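PDB 5NTD: leucyl aminopeptidase, which probably cleaves N-terminal residues such as leucine from peptides, as a hexameric M17 metalloaminopeptidase held here with manganese and the inhibitor bestatin. Local coordinates for residues Q210-A215 with A318-F323; L298-K301 with Y305-L308; M399-G404 with Y498-S503; H413-Y418 with T507-A512. All coordinates share one frame; numbering follows the deposited sequence.

Contact 1. Residues Q210-A215 with A318-F323; sequences QRLVDA and AVFCGF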
loop_
_atom_site.group_PDB
_atom_site.type_symbol
_atom_site.label_atom_id
_atom_site.label_comp_id
_atom_site.label_asym_id
_atom_site.label_seq_id
_atom_site.Cartn_x
_atom_site.Cartn_y
_atom_site.Cartn_z
ATOM N N GLN G 210 -25.289 9.119 23.650
ATOM C CA GLN G 210 -25.447 8.136 22.562
ATOM C C GLN G 210 -26.045 8.761 21.313
ATOM O O GLN G 210 -25.580 8.544 20.179
ATOM C CB GLN G 210 -26.297 6.975 23.018
ATOM C CG GLN G 210 -26.255 5.788 22.095
ATOM C CD GLN G 210 -27.387 4.810 22.384
ATOM O OE1 GLN G 210 -27.159 3.699 22.838
ATOM N NE2 GLN G 210 -28.613 5.219 22.078
ATOM N N ARG G 211 -27.055 9.582 21.521
ATOM C CA ARG G 211 -27.790 10.224 20.408
ATOM C C ARG G 211 -26.868 11.132 19.629
ATOM O O ARG G 211 -26.838 11.116 18.396
ATOM C CB ARG G 211 -28.979 11.012 20.947
ATOM C CG ARG G 211 -29.895 11.561 19.859
ATOM C CD ARG G 211 -31.146 12.242 20.430
ATOM N NE ARG G 211 -31.958 12.741 19.338
ATOM C CZ ARG G 211 -32.705 11.974 18.541
ATOM N NH1 ARG G 211 -32.823 10.667 18.749
ATOM N NH2 ARG G 211 -33.336 12.536 17.501
ATOM N N LEU G 212 -26.141 11.957 20.356
ATOM C CA LEU G 212 -25.252 12.955 19.746
ATOM C C LEU G 212 -24.135 12.253 18.924
ATOM O O LEU G 212 -23.785 12.675 17.832
ATOM C CB LEU G 212 -24.643 13.872 20.790
ATOM C CG LEU G 212 -25.637 14.767 21.564
ATOM C CD1 LEU G 212 -24.960 15.364 22.755
ATOM C CD2 LEU G 212 -26.203 15.870 20.685
ATOM N N VAL G 213 -23.613 11.180 19.491
ATOM C CA VAL G 213 -22.509 10.439 18.879
ATOM C C VAL G 213 -22.982 9.662 17.635
ATOM O O VAL G 213 -22.383 9.748 16.571
ATOM C CB VAL G 213 -21.817 9.535 19.908
ATOM C CG1 VAL G 213 -20.723 8.703 19.248
ATOM C CG2 VAL G 213 -21.200 10.399 20.983
ATOM N N ASP G 214 -24.099 8.972 17.783
ATOM C CA ASP G 214 -24.766 8.236 16.663
ATOM C C ASP G 214 -25.116 9.157 15.497
ATOM O O ASP G 214 -25.057 8.786 14.353
ATOM C CB ASP G 214 -26.078 7.578 17.104
ATOM C CG ASP G 214 -25.889 6.193 17.708
ATOM O OD1 ASP G 214 -24.865 5.533 17.437
ATOM O OD2 ASP G 214 -26.756 5.807 18.505
ATOM N N ALA G 215 -25.524 10.375 15.817
ATOM C CA ALA G 215 -26.061 11.289 14.811
ATOM C C ALA G 215 -25.005 11.524 13.757
ATOM O O ALA G 215 -23.847 11.790 14.082
ATOM C CB ALA G 215 -26.497 12.606 15.437
ATOM N N ALA G 318 -19.501 13.471 25.888
ATOM C CA ALA G 318 -19.302 12.906 27.207
ATOM C C ALA G 318 -19.267 14.004 28.300
ATOM O O ALA G 318 -19.974 13.928 29.285
ATOM C CB ALA G 318 -18.032 12.087 27.266
ATOM N N VAL G 319 -18.426 15.008 28.099
ATOM C CA VAL G 319 -18.319 16.098 29.064
ATOM C C VAL G 319 -19.607 16.927 29.117
ATOM O O VAL G 319 -20.038 17.359 30.178
ATOM C CB VAL G 319 -17.111 17.018 28.843
ATOM C CG1 VAL G 319 -15.826 16.219 28.989
ATOM C CG2 VAL G 319 -17.151 17.746 27.515
ATOM N N PHE G 320 -20.213 17.131 27.972
ATOM C CA PHE G 320 -21.477 17.867 27.912
ATOM C C PHE G 320 -22.529 17.193 28.772
ATOM O O PHE G 320 -23.197 17.815 29.574
ATOM C CB PHE G 320 -21.989 17.986 26.484
ATOM C CG PHE G 320 -23.297 18.703 26.368
ATOM C CD1 PHE G 320 -23.437 19.995 26.848
ATOM C CD2 PHE G 320 -24.403 18.097 25.763
ATOM C CE1 PHE G 320 -24.646 20.677 26.722
ATOM C CE2 PHE G 320 -25.612 18.768 25.640
ATOM C CZ PHE G 320 -25.734 20.064 26.131
ATOM N N CYS G 321 -22.695 15.892 28.580
ATOM C CA CYS G 321 -23.763 15.157 29.262
ATOM C C CYS G 321 -23.441 14.944 30.747
ATOM O O CYS G 321 -24.337 14.921 31.583
ATOM C CB CYS G 321 -24.078 13.871 28.552
ATOM S SG CYS G 321 -24.800 14.136 26.899
ATOM N N GLY G 322 -22.183 14.760 31.062
ATOM C CA GLY G 322 -21.739 14.658 32.468
ATOM C C GLY G 322 -22.040 15.961 33.202
ATOM O O GLY G 322 -22.486 15.982 34.340
ATOM N N PHE G 323 -21.777 17.057 32.501
ATOM C CA PHE G 323 -22.144 18.401 32.958
ATOM C C PHE G 323 -23.656 18.484 33.208
ATOM O O PHE G 323 -24.091 18.987 34.237
ATOM C CB PHE G 323 -21.721 19.437 31.961
ATOM C CG PHE G 323 -22.065 20.841 32.351
ATOM C CD1 PHE G 323 -21.168 21.619 33.051
ATOM C CD2 PHE G 323 -23.241 21.420 31.920
ATOM C CE1 PHE G 323 -21.444 22.952 33.338
ATOM C CE2 PHE G 323 -23.536 22.747 32.206
ATOM C CZ PHE G 323 -22.634 23.514 32.914
#
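Leu212 alone on its segment carries this meeting of two helices, placing one methyl against both Phe320 and Cys321. The residues leading up to it face other neighbours. Gln210 points away from helix 314-328, while its backbone O receives the amide of Asp214. Arg211 is extended through its first three torsions and turned at chi4; Ser18, Asn164 and the carbonyl of Tyr176 are among the partners that hold its buried guanidinium. At Leu212 the side chain points toward helix 314-328. With CG anti to the carbonyl carbon (chi1 -64°), the branch reaches outward and CD1 comes 4.1 Å from Phe320 CD2, meeting the ring obliquely. The same CD1 lies 4.3 Å from Cys321 SG, and the leucine and phenylalanine side chains cross at about a right angle. Phe320 swings its ring into place with CG anti to the backbone N (chi1 179°). The overlap is small, some 82 Å² summed over both sides. This is the layered alpha/beta arrangement of the M17 catalytic domain: helix 314-328 rests on the sheet through Val319 and Phe323, and offers Phe320 and Cys321 to helix 196-214. Beyond the leucine, Asp214 is gripped at both carboxylate oxygens, OD2 by His163 and OD1 by the amide of Ala506, and it also packs against His457 of a second subunit. Ala215 leaves helical geometry, although its N still reaches Arg211 O at 3.0 Å.

Contact 2. Residues L298-K301 with Y305-L308; sequences LALK and YMKL. With BES (2-(3-amino-2-hydroxy-4-phenyl-butyrylamino)-4-methyl-pentanoic acid), chain B.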
loop_
_atom_site.group_PDB
_atom_site.type_symbol
_atom_site.label_atom_id
_atom_site.label_comp_id
_atom_site.label_asym_id
_atom_site.label_seq_id
_atom_site.Cartn_x
_atom_site.Cartn_y
_atom_site.Cartn_z
ATOM N N LEU G 298 -6.216 17.945 5.064
ATOM C CA LEU G 298 -5.349 17.707 3.906
ATOM C C LEU G 298 -4.650 16.317 3.985
ATOM O O LEU G 298 -4.391 15.697 2.957
ATOM C CB LEU G 298 -4.316 18.850 3.717
ATOM C CG LEU G 298 -4.889 20.068 2.992
ATOM C CD1 LEU G 298 -3.908 21.222 3.055
ATOM C CD2 LEU G 298 -5.203 19.773 1.533
ATOM N N ALA G 299 -4.357 15.903 5.211
ATOM C CA ALA G 299 -3.913 14.549 5.533
ATOM C C ALA G 299 -5.128 13.634 5.542
ATOM O O ALA G 299 -5.508 13.049 6.555
ATOM C CB ALA G 299 -3.188 14.499 6.873
ATOM N N LEU G 300 -5.703 13.494 4.374
ATOM C CA LEU G 300 -6.983 12.834 4.209
ATOM C C LEU G 300 -6.955 11.352 4.641
ATOM O O LEU G 300 -6.089 10.588 4.230
ATOM C CB LEU G 300 -7.451 12.951 2.759
ATOM C CG LEU G 300 -8.873 12.497 2.419
ATOM C CD1 LEU G 300 -9.888 13.463 3.026
ATOM C CD2 LEU G 300 -9.034 12.452 0.901
ATOM N N LYS G 301 -7.940 10.952 5.404
ATOM C CA LYS G 301 -8.116 9.547 5.771
ATOM C C LYS G 301 -8.641 8.718 4.603
ATOM O O LYS G 301 -9.459 9.189 3.840
ATOM C CB LYS G 301 -9.121 9.370 6.902
ATOM C CG LYS G 301 -8.728 10.015 8.191
ATOM C CD LYS G 301 -9.788 9.744 9.250
ATOM C CE LYS G 301 -9.425 10.453 10.528
ATOM N NZ LYS G 301 -8.197 9.877 11.144
ATOM N N TYR G 305 -11.211 4.125 7.280
ATOM C CA TYR G 305 -10.881 4.821 8.549
ATOM C C TYR G 305 -11.775 6.035 8.791
ATOM O O TYR G 305 -12.036 6.388 9.910
ATOM C CB TYR G 305 -9.414 5.256 8.609
ATOM C CG TYR G 305 -8.423 4.111 8.654
ATOM C CD1 TYR G 305 -8.214 3.378 9.817
ATOM C CD2 TYR G 305 -7.670 3.773 7.513
ATOM C CE1 TYR G 305 -7.291 2.329 9.844
ATOM C CE2 TYR G 305 -6.741 2.742 7.533
ATOM C CZ TYR G 305 -6.555 2.023 8.698
ATOM O OH TYR G 305 -5.640 1.019 8.702
ATOM N N MET G 306 -12.191 6.694 7.725
ATOM C CA MET G 306 -13.021 7.913 7.832
ATOM C C MET G 306 -14.434 7.599 8.282
ATOM O O MET G 306 -15.071 8.424 8.919
ATOM C CB MET G 306 -13.070 8.690 6.518
ATOM C CG MET G 306 -13.429 10.160 6.719
ATOM S SD MET G 306 -13.747 11.050 5.185
ATOM C CE MET G 306 -12.172 10.896 4.318
ATOM N N LYS G 307 -14.922 6.411 7.898
ATOM C CA LYS G 307 -16.251 5.900 8.350
ATOM C C LYS G 307 -16.208 5.869 9.888
ATOM O O LYS G 307 -15.176 5.585 10.514
ATOM C CB LYS G 307 -16.672 4.505 7.808
ATOM N N LEU G 308 -17.302 6.285 10.481
ATOM C CA LEU G 308 -17.381 6.388 11.964
ATOM C C LEU G 308 -16.606 7.551 12.623
ATOM O O LEU G 308 -16.623 7.678 13.837
ATOM C CB LEU G 308 -17.031 5.037 12.623
ATOM C CG LEU G 308 -17.934 3.848 12.159
ATOM C CD1 LEU G 308 -17.611 2.590 12.966
ATOM C CD2 LEU G 308 -19.460 4.138 12.161
HETATM N N2 BES B . -10.076 11.171 15.666
HETATM C C1 BES B . -8.866 10.416 15.345
HETATM C C6 BES B . -8.581 9.261 16.337
HETATM C C7 BES B . -9.314 7.965 16.129
HETATM C C8 BES B . -10.592 7.779 16.639
HETATM C C12 BES B . -8.705 6.904 15.470
HETATM C C9 BES B . -11.265 6.574 16.456
HETATM C C11 BES B . -9.383 5.690 15.281
HETATM C C10 BES B . -10.666 5.524 15.766
HETATM C C2 BES B . -7.712 11.440 15.309
HETATM O O2 BES B . -8.118 12.788 14.917
HETATM C C3 BES B . -6.711 10.967 14.296
HETATM O O3 BES B . -6.939 11.371 13.131
HETATM N N1 BES B . -5.713 10.235 14.816
HETATM C C4 BES B . -4.624 9.666 14.078
HETATM C C13 BES B . -3.420 10.600 14.034
HETATM C C14 BES B . -2.378 10.251 12.972
HETATM C C15 BES B . -2.890 9.924 11.574
HETATM C C16 BES B . -1.423 11.407 12.808
HETATM C C5 BES B . -4.165 8.393 14.704
HETATM O O1 BES B . -3.875 7.464 13.950
HETATM O O4 BES B . -4.076 8.303 15.932
#
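Lys301 and Met306 lie side by side where a loop runs from strand 293-294 into the short helix 303-306, beside the two-manganese active site of the M17 catalytic domain. Van der Waals contacts join the two segments. Lys301 CB sits 4.0 Å from Met306 CB. Further along the lysine chain, Lys301 CD lies 4.1 Å from Tyr305 O and passes close to the Met306 backbone, so the start of the chain runs alongside the helix end. Met306 sends its far end the other way: a bend at the last torsion (chi3 -61°) folds CE back over the loop, where it touches Leu300 CD1 at 3.7 Å. Leu300 also packs on the Leu300 side chains of two other subunits, which places this patch where three copies of the chain converge in the assembly.

Backbone bonding shapes the loop itself. Ala299 is the centre of an inverse gamma turn, closed by a weak bond from Leu300 N to Leu298 O, and the amide of Ala299 is held by Thr370 OG1. On the other segment, Leu308 N is bonded to Asp354 of a second subunit.

The polar contacts gather at the tip of Lys301. Its chain is extended through chi2 and chi3 and turns only at chi4 (-67°), delivering the ammonium group into the pocket. There it forms a salt bridge with Asp371, itself a manganese ligand, which ties the lysine to the metal site. Its second partner is the inhibitor: Lys301 NZ donates to the amide carbonyl O3 of bestatin at 2.8 Å. Quite apart from these bonds, the Lys301 backbone O makes a close van der Waals approach to Met306 CE, at 3.2 Å.

Contact 3. Residues M399-G404 with Y498-S503; sequences MATLTG and YPVFNS. With BES (2-(3-amino-2-hydroxy-4-phenyl-butyrylamino)-4-methyl-pentanoic acid), chain B.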
loop_
_atom_site.group_PDB
_atom_site.type_symbol
_atom_site.label_atom_id
_atom_site.label_comp_id
_atom_site.label_asym_id
_atom_site.label_seq_id
_atom_site.Cartn_x
_atom_site.Cartn_y
_atom_site.Cartn_z
ATOM N N MET G 399 -11.516 15.073 27.681
ATOM C CA MET G 399 -12.000 13.816 27.133
ATOM C C MET G 399 -12.036 13.920 25.624
ATOM O O MET G 399 -12.542 14.884 25.082
ATOM C CB MET G 399 -13.394 13.445 27.646
ATOM C CG MET G 399 -13.473 13.375 29.170
ATOM S SD MET G 399 -15.078 12.851 29.774
ATOM C CE MET G 399 -14.764 11.160 30.171
ATOM N N ALA G 400 -11.495 12.902 24.966
ATOM C CA ALA G 400 -11.280 12.961 23.508
ATOM C C ALA G 400 -11.133 11.610 22.878
ATOM O O ALA G 400 -10.496 10.720 23.412
ATOM C CB ALA G 400 -10.060 13.788 23.221
ATOM N N THR G 401 -11.739 11.485 21.721
ATOM C CA THR G 401 -11.536 10.306 20.841
ATOM C C THR G 401 -10.236 10.506 20.056
ATOM O O THR G 401 -10.239 10.835 18.881
ATOM C CB THR G 401 -12.714 10.125 19.887
ATOM O OG1 THR G 401 -13.022 11.390 19.280
ATOM C CG2 THR G 401 -13.917 9.645 20.651
ATOM N N LEU G 402 -9.134 10.388 20.745
ATOM C CA LEU G 402 -7.924 11.064 20.302
ATOM C C LEU G 402 -6.968 10.242 19.407
ATOM O O LEU G 402 -6.404 10.808 18.486
ATOM C CB LEU G 402 -7.145 11.675 21.482
ATOM C CG LEU G 402 -6.152 12.782 21.103
ATOM C CD1 LEU G 402 -6.830 13.941 20.380
ATOM C CD2 LEU G 402 -5.436 13.287 22.331
ATOM N N THR G 403 -6.744 8.979 19.731
ATOM C CA THR G 403 -5.728 8.198 19.033
ATOM C C THR G 403 -6.193 6.801 18.715
ATOM O O THR G 403 -6.814 6.144 19.548
ATOM C CB THR G 403 -4.400 8.081 19.829
ATOM O OG1 THR G 403 -4.608 7.320 21.021
ATOM C CG2 THR G 403 -3.828 9.435 20.215
ATOM N N GLY G 404 -5.789 6.308 17.545
ATOM C CA GLY G 404 -5.859 4.882 17.236
ATOM C C GLY G 404 -4.983 4.043 18.181
ATOM O O GLY G 404 -5.325 2.925 18.555
ATOM N N TYR G 498 -12.056 4.448 21.338
ATOM C CA TYR G 498 -12.824 3.202 21.115
ATOM C C TYR G 498 -14.006 2.918 22.072
ATOM O O TYR G 498 -15.026 2.412 21.633
ATOM C CB TYR G 498 -11.892 1.995 21.031
ATOM C CG TYR G 498 -11.076 1.986 19.763
ATOM C CD1 TYR G 498 -9.883 2.685 19.683
ATOM C CD2 TYR G 498 -11.520 1.299 18.635
ATOM C CE1 TYR G 498 -9.142 2.696 18.522
ATOM C CE2 TYR G 498 -10.784 1.295 17.475
ATOM C CZ TYR G 498 -9.595 2.000 17.426
ATOM O OH TYR G 498 -8.867 2.015 16.256
ATOM N N PRO G 499 -13.889 3.273 23.350
ATOM C CA PRO G 499 -14.995 2.963 24.225
ATOM C C PRO G 499 -16.322 3.675 23.931
ATOM O O PRO G 499 -17.358 3.273 24.436
ATOM C CB PRO G 499 -14.453 3.377 25.594
ATOM C CG PRO G 499 -12.986 3.108 25.495
ATOM C CD PRO G 499 -12.656 3.539 24.102
ATOM N N VAL G 500 -16.259 4.751 23.150
ATOM C CA VAL G 500 -17.471 5.494 22.775
ATOM C C VAL G 500 -18.383 4.785 21.785
ATOM O O VAL G 500 -19.464 5.266 21.485
ATOM C CB VAL G 500 -17.194 6.906 22.258
ATOM C CG1 VAL G 500 -16.510 7.714 23.335
ATOM C CG2 VAL G 500 -16.405 6.900 20.957
ATOM N N PHE G 501 -17.944 3.665 21.253
ATOM C CA PHE G 501 -18.753 2.936 20.255
ATOM C C PHE G 501 -18.514 1.425 20.282
ATOM O O PHE G 501 -17.530 0.948 20.774
ATOM C CB PHE G 501 -18.548 3.494 18.830
ATOM C CG PHE G 501 -17.271 3.037 18.154
ATOM C CD1 PHE G 501 -16.071 3.668 18.395
ATOM C CD2 PHE G 501 -17.284 1.946 17.282
ATOM C CE1 PHE G 501 -14.896 3.222 17.816
ATOM C CE2 PHE G 501 -16.109 1.499 16.691
ATOM C CZ PHE G 501 -14.915 2.149 16.950
ATOM N N ASN G 502 -19.470 0.715 19.727
ATOM C CA ASN G 502 -19.308 -0.682 19.426
ATOM C C ASN G 502 -20.009 -0.952 18.094
ATOM O O ASN G 502 -20.356 -0.045 17.395
ATOM C CB ASN G 502 -19.824 -1.559 20.572
ATOM C CG ASN G 502 -21.329 -1.421 20.807
ATOM O OD1 ASN G 502 -22.101 -1.040 19.930
ATOM N ND2 ASN G 502 -21.743 -1.774 21.992
ATOM N N SER G 503 -20.241 -2.208 17.779
ATOM C CA SER G 503 -20.738 -2.581 16.452
ATOM C C SER G 503 -22.207 -2.191 16.244
ATOM O O SER G 503 -22.663 -2.125 15.125
ATOM C CB SER G 503 -20.548 -4.062 16.160
ATOM O OG SER G 503 -21.352 -4.794 17.047
HETATM N N2 BES B . -10.076 11.171 15.666
HETATM C C1 BES B . -8.866 10.416 15.345
HETATM C C6 BES B . -8.581 9.261 16.337
HETATM C C7 BES B . -9.314 7.965 16.129
HETATM C C8 BES B . -10.592 7.779 16.639
HETATM C C12 BES B . -8.705 6.904 15.470
HETATM C C9 BES B . -11.265 6.574 16.456
HETATM C C11 BES B . -9.383 5.690 15.281
HETATM C C10 BES B . -10.666 5.524 15.766
HETATM C C2 BES B . -7.712 11.440 15.309
HETATM O O2 BES B . -8.118 12.788 14.917
HETATM C C3 BES B . -6.711 10.967 14.296
HETATM O O3 BES B . -6.939 11.371 13.131
HETATM N N1 BES B . -5.713 10.235 14.816
HETATM C C4 BES B . -4.624 9.666 14.078
HETATM C C13 BES B . -3.420 10.600 14.034
HETATM C C14 BES B . -2.378 10.251 12.972
HETATM C C15 BES B . -2.890 9.924 11.574
HETATM C C16 BES B . -1.423 11.407 12.808
HETATM C C5 BES B . -4.165 8.393 14.704
HETATM O O1 BES B . -3.875 7.464 13.950
HETATM O O4 BES B . -4.076 8.303 15.932
HETATM O O HOH W 1 -6.308 1.392 16.601
#
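Val500 sets its CG2 between backbone N and carbonyl carbon, leaving CG1 beside the N (chi1 -61°), and there Thr401 CG2 meets Val500 CG2 at 3.7 Å, with the side chains crossing at about a right angle. The Thr401 hydroxyl takes another course and bonds to Asp312, a manganese ligand. Tyr498, with CG anti to its carbonyl carbon (chi1 -71°), carries its ring to the other end of the 399-404 segment. Its CE1 lies 3.8 Å from Gly404 O, which approaches the ring obliquely, whereas Thr403 O sits at the edge near the ring plane. A water joins the two segments, donating a hydrogen bond to Gly404 O at 2.7 Å and bonding to Tyr498 OH at 2.7 Å. The Thr403 hydroxyl is held by Asp495.

Bestatin lies along this wall. Gly404 N donates to carboxylate atom O4 at 3.1 Å with an angle of 158°, and Tyr498 OH stands 3.8 Å from phenyl carbon C11. These loops follow the parallel strands 395-400 and 490-495, so the arrangement is that of a substrate pocket at the carboxyl ends of an alpha/beta sheet, where the phenyl group probably marks the S1 site.

Contact 4. Residues H413-Y418 with T507-A512; sequences HHAGLY and TGFGPA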
loop_
_atom_site.group_PDB
_atom_site.type_symbol
_atom_site.label_atom_id
_atom_site.label_comp_id
_atom_site.label_asym_id
_atom_site.label_seq_id
_atom_site.Cartn_x
_atom_site.Cartn_y
_atom_site.Cartn_z
ATOM N N HIS G 413 -12.773 -1.357 25.583
ATOM C CA HIS G 413 -13.617 -1.143 26.770
ATOM C C HIS G 413 -13.039 -0.250 27.819
ATOM O O HIS G 413 -13.731 0.142 28.734
ATOM C CB HIS G 413 -14.018 -2.468 27.416
ATOM C CG HIS G 413 -14.593 -3.432 26.441
ATOM N ND1 HIS G 413 -13.806 -4.279 25.693
ATOM C CD2 HIS G 413 -15.866 -3.642 26.036
ATOM C CE1 HIS G 413 -14.572 -4.989 24.887
ATOM N NE2 HIS G 413 -15.824 -4.620 25.075
ATOM N N HIS G 414 -11.767 0.028 27.704
ATOM C CA HIS G 414 -11.068 0.834 28.694
ATOM C C HIS G 414 -10.480 2.087 28.061
ATOM O O HIS G 414 -9.575 1.992 27.231
ATOM C CB HIS G 414 -9.922 0.059 29.332
ATOM C CG HIS G 414 -10.363 -1.051 30.228
ATOM N ND1 HIS G 414 -10.827 -2.255 29.750
ATOM C CD2 HIS G 414 -10.401 -1.136 31.570
ATOM C CE1 HIS G 414 -11.133 -3.029 30.764
ATOM N NE2 HIS G 414 -10.894 -2.372 31.878
ATOM N N ALA G 415 -10.980 3.238 28.482
ATOM C CA ALA G 415 -10.411 4.502 28.073
ATOM C C ALA G 415 -9.029 4.647 28.689
ATOM O O ALA G 415 -8.782 4.255 29.828
ATOM C CB ALA G 415 -11.287 5.652 28.503
ATOM N N GLY G 416 -8.127 5.229 27.937
ATOM C CA GLY G 416 -6.757 5.434 28.418
ATOM C C GLY G 416 -6.653 6.714 29.240
ATOM O O GLY G 416 -7.149 7.748 28.827
ATOM N N LEU G 417 -5.964 6.625 30.357
ATOM C CA LEU G 417 -5.706 7.786 31.209
ATOM C C LEU G 417 -4.246 8.237 31.229
ATOM O O LEU G 417 -3.359 7.485 31.607
ATOM C CB LEU G 417 -6.132 7.509 32.653
ATOM C CG LEU G 417 -7.579 7.083 32.886
ATOM C CD1 LEU G 417 -7.820 6.911 34.384
ATOM C CD2 LEU G 417 -8.557 8.080 32.297
ATOM N N TYR G 418 -4.039 9.503 30.894
ATOM C CA TYR G 418 -2.735 10.152 31.034
ATOM C C TYR G 418 -2.918 11.248 32.086
ATOM O O TYR G 418 -3.625 12.232 31.838
ATOM C CB TYR G 418 -2.298 10.740 29.685
ATOM C CG TYR G 418 -1.004 11.508 29.686
ATOM C CD1 TYR G 418 0.226 10.837 29.520
ATOM C CD2 TYR G 418 -0.989 12.904 29.785
ATOM C CE1 TYR G 418 1.423 11.541 29.512
ATOM C CE2 TYR G 418 0.212 13.612 29.790
ATOM C CZ TYR G 418 1.404 12.931 29.636
ATOM O OH TYR G 418 2.600 13.624 29.615
ATOM N N THR G 507 -22.053 4.136 22.441
ATOM C CA THR G 507 -22.258 3.492 23.748
ATOM C C THR G 507 -22.753 4.468 24.828
ATOM O O THR G 507 -23.178 4.054 25.881
ATOM C CB THR G 507 -20.950 2.865 24.279
ATOM O OG1 THR G 507 -19.930 3.866 24.279
ATOM C CG2 THR G 507 -20.540 1.726 23.443
ATOM N N GLY G 508 -22.596 5.755 24.581
ATOM C CA GLY G 508 -22.836 6.775 25.595
ATOM C C GLY G 508 -21.832 6.711 26.740
ATOM O O GLY G 508 -22.117 7.129 27.865
ATOM N N PHE G 509 -20.646 6.204 26.460
ATOM C CA PHE G 509 -19.549 6.145 27.450
ATOM C C PHE G 509 -19.056 7.541 27.780
ATOM O O PHE G 509 -18.821 8.354 26.895
ATOM C CB PHE G 509 -18.392 5.311 26.880
ATOM C CG PHE G 509 -17.209 5.133 27.796
ATOM C CD1 PHE G 509 -16.284 6.160 27.989
ATOM C CD2 PHE G 509 -16.948 3.902 28.361
ATOM C CE1 PHE G 509 -15.161 5.966 28.775
ATOM C CE2 PHE G 509 -15.836 3.705 29.152
ATOM C CZ PHE G 509 -14.944 4.729 29.357
ATOM N N GLY G 510 -18.868 7.784 29.059
ATOM C CA GLY G 510 -18.210 9.004 29.547
ATOM C C GLY G 510 -18.975 9.751 30.625
ATOM O O GLY G 510 -18.408 10.085 31.681
ATOM N N PRO G 511 -20.248 10.058 30.381
ATOM C CA PRO G 511 -20.998 10.845 31.367
ATOM C C PRO G 511 -21.139 10.214 32.744
ATOM O O PRO G 511 -20.887 10.858 33.743
ATOM C CB PRO G 511 -22.360 11.010 30.712
ATOM C CG PRO G 511 -22.047 10.985 29.258
ATOM C CD PRO G 511 -20.968 9.961 29.115
ATOM N N ALA G 512 -21.489 8.947 32.790
ATOM C CA ALA G 512 -21.629 8.230 34.067
ATOM C C ALA G 512 -20.293 8.143 34.810
ATOM O O ALA G 512 -20.232 8.224 36.031
ATOM C CB ALA G 512 -22.197 6.842 33.865
#
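The first residues of strand 415-419 meet the turn that leads into the C-terminal helix 511-519, with Ala415 and Phe509 forming the join. Phe509 extends its ring with CG anti to the backbone N (chi1 -179°), and the Ala415 methyl comes at it obliquely, 3.9 Å from both CE1 and CZ. Next to CZ, Phe509 CE2 lies 4.2 Å from His413 O, also an oblique approach; this carbonyl makes a hydrogen bond with Thr438 OG1. Pro499 and Glu437 also pack on the phenylalanine.

The turn behind the ring is held by its own bonds. Thr507 OG1 accepts from Phe509 N at 3.3 Å (angle 144°), an ST turn, and the same hydroxyl is bonded to Pro499 O. Two glycines bracket Phe509: Gly508 has a positive phi, and Gly510 takes up backbone angles that call for glycine. Gly510 stands at the N-cap position, its amide bonded to Glu437. At the outer end, the His413 ring meets Tyr448 of a fourth subunit.

Strand 415-419 runs parallel to 439-441 and antiparallel to 490-495. Ala415 and Phe509 thus join the turn before the C-terminal helix to a strand of the mixed sheet, as in an alpha/beta domain.

Overall arrangement
Three of the contacts are buried near the middle of the catalytic domain, and contact 2 stands apart, its centre about 22 Å from the centre of the chain and partly open. Contact 1 joins two helices, contact 4 joins the turn before helix 511-519 to a sheet strand, and the two touch where Pro511 rests on Cys321. Contacts 3 and 4 alternate along the chain and reach the same sheet, joined by a probable backbone hydrogen bond from Thr507 to Val500. Met399 of contact 3 packs its sulfur on Val319 of contact 1. Contacts 2 and 3 share the bound bestatin, a lysine and a backbone amide each holding one of its oxygens, whereas contacts 1 and 4 are apolar, with a sulfur in contact 1.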